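PDB 3PQA: lactaldehyde dehydrogenase from Methanocaldococcus jannaschii, which oxidises lactaldehyde to lactate with NAD(+), preferred over NADP, a step in the biosynthesis of coenzyme F420. Local coordinates for residues I276-I281 with N422-F427; L395-F400 with G417-N422. All coordinates share one frame; numbering follows the deposited sequence.

Overall arrangement
Contacts 1 and 2 lie about 7 Å apart, centre to centre; both reach the same mixed beta-sheet and have Asn422 in common. Contact 2 pairs strands 396-400 and 418-421; the chain leaving the second strand runs on as a loop that meets residues 276-278 in contact 1. The two are bonded to each other: ND1 of His396 lies 2.9 Å from O of Ser425, a probable hydrogen bond, and the Asp423 backbone rests on Ala398 and Phe400. Both reach the probable active site. The side chains of Ile276 and Leu395 each come within about 4 Å of that of Cys275, assigned as catalytic by similarity, and Glu241 is about 7 and 5 Å away, respectively.

Contact 1 of 2, residues I276-I281 with N422-F427; sequences ISVGMI and NDSSLF
Ile276 holds CG1 between its backbone N and carbonyl carbon (chi1 50°) with CD1 extended beyond CG1, which carries the methyl to the backbone of Leu426, 3.1 Å from the Leu426 O. Ser425 has a similar first torsion, 58°, and its OG donates to Ile276 O at 2.8 Å, reaching that oxygen from a direction tilted 30° from the carbonyl plane. Leu426 CD1 lies 4.1 Å from Ile276 CG1. Two residues on, Val278 lays CG2 against Ser424 CB at 4.1 Å. The loop is shaped for this by a type I turn from Ser424 to Phe427 and by an ST turn, in which Ser424 OG accepts from Leu426 N at 3.1 Å. The contact thus ties the loop after strand 418-421 to the residues directly following Cys275, the catalytic cysteine by similarity. An alanine in place of Ile276 gives up both contacts with Leu426 and would probably open a gap close to Cys275. Asp423 forms a salt bridge with Arg122 of a second subunit. Strand 246-250 backs the contact: Asn248 accepts from Ser425 N and Asn246 donates to Ser277 O, while Leu263 of helix 256-268 packs on Val278 and Ser424.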
loop_
_atom_site.group_PDB
_atom_site.type_symbol
_atom_site.label_atom_id
_atom_site.label_comp_id
_atom_site.label_asym_id
_atom_site.label_seq_id
_atom_site.Cartn_x
_atom_site.Cartn_y
_atom_site.Cartn_z
ATOM N N ILE B 276 21.378 -8.505 -18.038
ATOM C CA ILE B 276 20.588 -9.723 -17.777
ATOM C C ILE B 276 20.630 -10.780 -18.908
ATOM O O ILE B 276 19.839 -11.733 -18.912
ATOM C CB ILE B 276 19.119 -9.393 -17.378
ATOM C CG1 ILE B 276 18.476 -8.424 -18.371
ATOM C CG2 ILE B 276 19.068 -8.842 -15.950
ATOM C CD1 ILE B 276 17.008 -8.115 -18.064
ATOM N N SER B 277 21.562 -10.601 -19.847
ATOM C CA SER B 277 21.852 -11.601 -20.881
ATOM C C SER B 277 22.177 -12.962 -20.278
ATOM O O SER B 277 22.685 -13.064 -19.155
ATOM C CB SER B 277 23.059 -11.170 -21.741
ATOM O OG SER B 277 22.765 -10.008 -22.494
ATOM N N VAL B 278 21.840 -14.009 -21.018
ATOM C CA VAL B 278 22.122 -15.370 -20.601
ATOM C C VAL B 278 23.642 -15.514 -20.445
ATOM O O VAL B 278 24.396 -15.244 -21.389
ATOM C CB VAL B 278 21.598 -16.376 -21.658
ATOM C CG1 VAL B 278 22.124 -17.812 -21.399
ATOM C CG2 VAL B 278 20.053 -16.334 -21.714
ATOM N N GLY B 279 24.068 -15.935 -19.253
ATOM C CA GLY B 279 25.492 -16.128 -18.924
ATOM C C GLY B 279 25.909 -17.585 -18.950
ATOM O O GLY B 279 27.076 -17.905 -19.230
ATOM N N MET B 280 24.981 -18.474 -18.611
ATOM C CA MET B 280 25.234 -19.921 -18.717
ATOM C C MET B 280 23.903 -20.635 -18.816
ATOM O O MET B 280 22.885 -20.129 -18.325
ATOM C CB MET B 280 26.082 -20.443 -17.523
ATOM C CG MET B 280 25.431 -20.422 -16.120
ATOM S SD MET B 280 26.505 -21.010 -14.747
ATOM C CE MET B 280 26.794 -19.476 -13.828
ATOM N N ILE B 281 23.895 -21.785 -19.481
ATOM C CA ILE B 281 22.685 -22.615 -19.529
ATOM C C ILE B 281 23.050 -23.915 -18.830
ATOM O O ILE B 281 24.052 -24.549 -19.206
ATOM C CB ILE B 281 22.202 -22.901 -20.989
ATOM C CG1 ILE B 281 21.872 -21.590 -21.712
ATOM C CG2 ILE B 281 20.992 -23.869 -21.008
ATOM C CD1 ILE B 281 21.501 -21.754 -23.185
ATOM N N ASN B 422 10.031 -20.029 -17.153
ATOM C CA ASN B 422 9.618 -20.264 -18.542
ATOM C C ASN B 422 9.836 -19.106 -19.533
ATOM O O ASN B 422 9.241 -19.059 -20.606
ATOM C CB ASN B 422 8.199 -20.870 -18.591
ATOM C CG ASN B 422 8.179 -22.293 -18.061
ATOM O OD1 ASN B 422 9.167 -23.010 -18.200
ATOM N ND2 ASN B 422 7.065 -22.707 -17.439
ATOM N N ASP B 423 10.747 -18.205 -19.180
ATOM C CA ASP B 423 11.348 -17.266 -20.137
ATOM C C ASP B 423 12.789 -17.091 -19.659
ATOM O O ASP B 423 13.103 -17.506 -18.541
ATOM C CB ASP B 423 10.572 -15.935 -20.171
ATOM C CG ASP B 423 10.905 -15.068 -21.387
ATOM O OD1 ASP B 423 11.713 -15.477 -22.248
ATOM O OD2 ASP B 423 10.342 -13.957 -21.466
ATOM N N SER B 424 13.671 -16.524 -20.484
ATOM C CA SER B 424 15.095 -16.430 -20.109
ATOM C C SER B 424 15.315 -15.318 -19.086
ATOM O O SER B 424 14.408 -14.540 -18.789
ATOM C CB SER B 424 15.986 -16.167 -21.334
ATOM O OG SER B 424 15.981 -14.783 -21.653
ATOM N N SER B 425 16.546 -15.236 -18.583
ATOM C CA SER B 425 16.945 -14.181 -17.651
ATOM C C SER B 425 16.773 -12.779 -18.227
ATOM O O SER B 425 16.675 -11.806 -17.465
ATOM C CB SER B 425 18.393 -14.381 -17.207
ATOM O OG SER B 425 19.268 -14.404 -18.315
ATOM N N LEU B 426 16.738 -12.670 -19.557
ATOM C CA LEU B 426 16.638 -11.352 -20.234
ATOM C C LEU B 426 15.326 -10.582 -19.983
ATOM O O LEU B 426 15.233 -9.367 -20.258
ATOM C CB LEU B 426 16.914 -11.515 -21.739
ATOM C CG LEU B 426 17.076 -10.249 -22.565
ATOM C CD1 LEU B 426 18.446 -9.636 -22.325
ATOM C CD2 LEU B 426 16.913 -10.577 -24.030
ATOM N N PHE B 427 14.334 -11.242 -19.408
ATOM C CA PHE B 427 13.051 -10.588 -19.200
ATOM C C PHE B 427 13.101 -9.418 -18.197
ATOM O O PHE B 427 13.601 -9.558 -17.091
ATOM C CB PHE B 427 11.978 -11.591 -18.773
ATOM C CG PHE B 427 10.636 -10.957 -18.609
ATOM C CD1 PHE B 427 9.846 -10.701 -19.722
ATOM C CD2 PHE B 427 10.200 -10.527 -17.356
ATOM C CE1 PHE B 427 8.609 -10.072 -19.583
ATOM C CE2 PHE B 427 8.971 -9.894 -17.216
ATOM C CZ PHE B 427 8.178 -9.665 -18.331
#

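Contact 2 of 2, residues L395-F400 with G417-N422; sequences LHSAIF and GGVVIN
Gly418 O is gripped by Ser397 twice: the backbone N donates at 2.9 Å, and OG adds a weak bond at 3.4 Å. The hydroxyl can bend back to that oxygen because it sits between its own backbone N and carbonyl carbon (chi1 57°), and in this position it also meets Val419 CG2. His396 CA-H points at the same oxygen, so three groups of two successive residues converge on it. From here the parallel ladder runs on in regular fashion, with Val420 N bonded to Ser397 O, Ile399 N to Val420 O, and Asn422 N to Ile399 O at 2.8 Å, the last nearly straight with 170° at the hydrogen. At the other end Gly418 N donates to Leu395 O. The two short strands run 4.5 Å apart at closest approach, and their directions differ by 21°.

On the face with His396, Ala398 and Val420, the imidazole leans obliquely over Gly418, its CD2 3.5 Å from Gly418 CA; a CB on Gly418 would run into the ring. Its ND1 is bonded to Ser425 O, which probably holds the ring's rotation, and Phe434 meets it with its plane nearly perpendicular. On the other face Ile399 and Ile421 lie side by side, CG2 to CG1 3.6 Å. At the strand ends Phe400 CE2 approaches Asn422 C at 3.5 Å, while Asn422 ND2 is bonded to Thr401 O.

The strands and helix 404-413 between them form a beta-alpha-beta unit; Phe410 packs on Ile399 and Ser407 on Ile421. Strand 246-250 flanks 396-400, Phe400 packs on helix 256-268, and residues 418-421 pair in parallel with a strand of a second subunit, carrying the sheet across the interface.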
loop_
_atom_site.group_PDB
_atom_site.type_symbol
_atom_site.label_atom_id
_atom_site.label_comp_id
_atom_site.label_asym_id
_atom_site.label_seq_id
_atom_site.Cartn_x
_atom_site.Cartn_y
_atom_site.Cartn_z
ATOM N N LEU B 395 22.111 -11.110 -10.212
ATOM C CA LEU B 395 21.123 -10.292 -10.920
ATOM C C LEU B 395 19.867 -11.097 -11.313
ATOM O O LEU B 395 18.907 -11.134 -10.545
ATOM C CB LEU B 395 21.764 -9.589 -12.125
ATOM C CG LEU B 395 20.908 -8.498 -12.774
ATOM C CD1 LEU B 395 20.303 -7.555 -11.718
ATOM C CD2 LEU B 395 21.719 -7.717 -13.779
ATOM N N HIS B 396 19.865 -11.751 -12.481
ATOM C CA HIS B 396 18.717 -12.578 -12.877
ATOM C C HIS B 396 19.080 -14.052 -13.066
ATOM O O HIS B 396 20.203 -14.384 -13.430
ATOM C CB HIS B 396 18.100 -12.026 -14.163
ATOM C CG HIS B 396 17.063 -10.965 -13.943
ATOM N ND1 HIS B 396 16.129 -10.633 -14.900
ATOM C CD2 HIS B 396 16.800 -10.174 -12.873
ATOM C CE1 HIS B 396 15.341 -9.677 -14.436
ATOM N NE2 HIS B 396 15.727 -9.384 -13.204
ATOM N N SER B 397 18.098 -14.919 -12.829
ATOM C CA SER B 397 18.212 -16.333 -13.121
ATOM C C SER B 397 16.911 -16.765 -13.788
ATOM O O SER B 397 15.914 -16.032 -13.753
ATOM C CB SER B 397 18.435 -17.113 -11.825
ATOM O OG SER B 397 17.391 -16.861 -10.893
ATOM N N ALA B 398 16.920 -17.933 -14.415
ATOM C CA ALA B 398 15.699 -18.427 -15.061
ATOM C C ALA B 398 15.650 -19.923 -14.939
ATOM O O ALA B 398 16.702 -20.578 -14.841
ATOM C CB ALA B 398 15.637 -18.017 -16.552
ATOM N N ILE B 399 14.430 -20.442 -14.956
ATOM C CA ILE B 399 14.179 -21.879 -14.935
ATOM C C ILE B 399 13.036 -22.239 -15.881
ATOM O O ILE B 399 11.984 -21.588 -15.889
ATOM C CB ILE B 399 13.882 -22.393 -13.507
ATOM C CG1 ILE B 399 13.553 -23.888 -13.554
ATOM C CG2 ILE B 399 12.741 -21.612 -12.847
ATOM C CD1 ILE B 399 13.734 -24.590 -12.276
ATOM N N PHE B 400 13.253 -23.289 -16.665
ATOM C CA PHE B 400 12.255 -23.781 -17.589
ATOM C C PHE B 400 11.807 -25.124 -17.059
ATOM O O PHE B 400 12.615 -26.052 -16.940
ATOM C CB PHE B 400 12.849 -23.898 -18.996
ATOM C CG PHE B 400 13.199 -22.564 -19.607
ATOM C CD1 PHE B 400 14.403 -21.940 -19.301
ATOM C CD2 PHE B 400 12.306 -21.936 -20.480
ATOM C CE1 PHE B 400 14.716 -20.695 -19.846
ATOM C CE2 PHE B 400 12.610 -20.691 -21.040
ATOM C CZ PHE B 400 13.832 -20.080 -20.738
ATOM N N GLY B 417 18.218 -11.296 -7.699
ATOM C CA GLY B 417 17.213 -10.225 -7.664
ATOM C C GLY B 417 15.956 -10.513 -8.476
ATOM O O GLY B 417 14.875 -9.973 -8.183
ATOM N N GLY B 418 16.106 -11.327 -9.518
ATOM C CA GLY B 418 14.976 -11.746 -10.335
ATOM C C GLY B 418 15.072 -13.217 -10.693
ATOM O O GLY B 418 16.149 -13.740 -10.974
ATOM N N VAL B 419 13.928 -13.887 -10.666
ATOM C CA VAL B 419 13.835 -15.272 -11.120
ATOM C C VAL B 419 12.725 -15.358 -12.149
ATOM O O VAL B 419 11.546 -15.058 -11.845
ATOM C CB VAL B 419 13.494 -16.243 -9.980
ATOM C CG1 VAL B 419 13.392 -17.695 -10.524
ATOM C CG2 VAL B 419 14.535 -16.147 -8.863
ATOM N N VAL B 420 13.084 -15.796 -13.354
ATOM C CA VAL B 420 12.114 -15.884 -14.450
ATOM C C VAL B 420 11.776 -17.361 -14.687
ATOM O O VAL B 420 12.674 -18.180 -14.839
ATOM C CB VAL B 420 12.676 -15.244 -15.744
ATOM C CG1 VAL B 420 11.594 -15.127 -16.833
ATOM C CG2 VAL B 420 13.274 -13.865 -15.457
ATOM N N ILE B 421 10.487 -17.688 -14.709
ATOM C CA ILE B 421 10.042 -19.059 -14.937
ATOM C C ILE B 421 9.452 -19.144 -16.345
ATOM O O ILE B 421 8.545 -18.386 -16.699
ATOM C CB ILE B 421 9.034 -19.516 -13.848
ATOM C CG1 ILE B 421 9.760 -19.607 -12.489
ATOM C CG2 ILE B 421 8.368 -20.851 -14.246
ATOM C CD1 ILE B 421 8.864 -19.456 -11.254
ATOM N N ASN B 422 10.031 -20.029 -17.153
ATOM C CA ASN B 422 9.618 -20.264 -18.542
ATOM C C ASN B 422 9.836 -19.106 -19.533
ATOM O O ASN B 422 9.241 -19.059 -20.606
ATOM C CB ASN B 422 8.199 -20.870 -18.591
ATOM C CG ASN B 422 8.179 -22.293 -18.061
ATOM O OD1 ASN B 422 9.167 -23.010 -18.200
ATOM N ND2 ASN B 422 7.065 -22.707 -17.439
#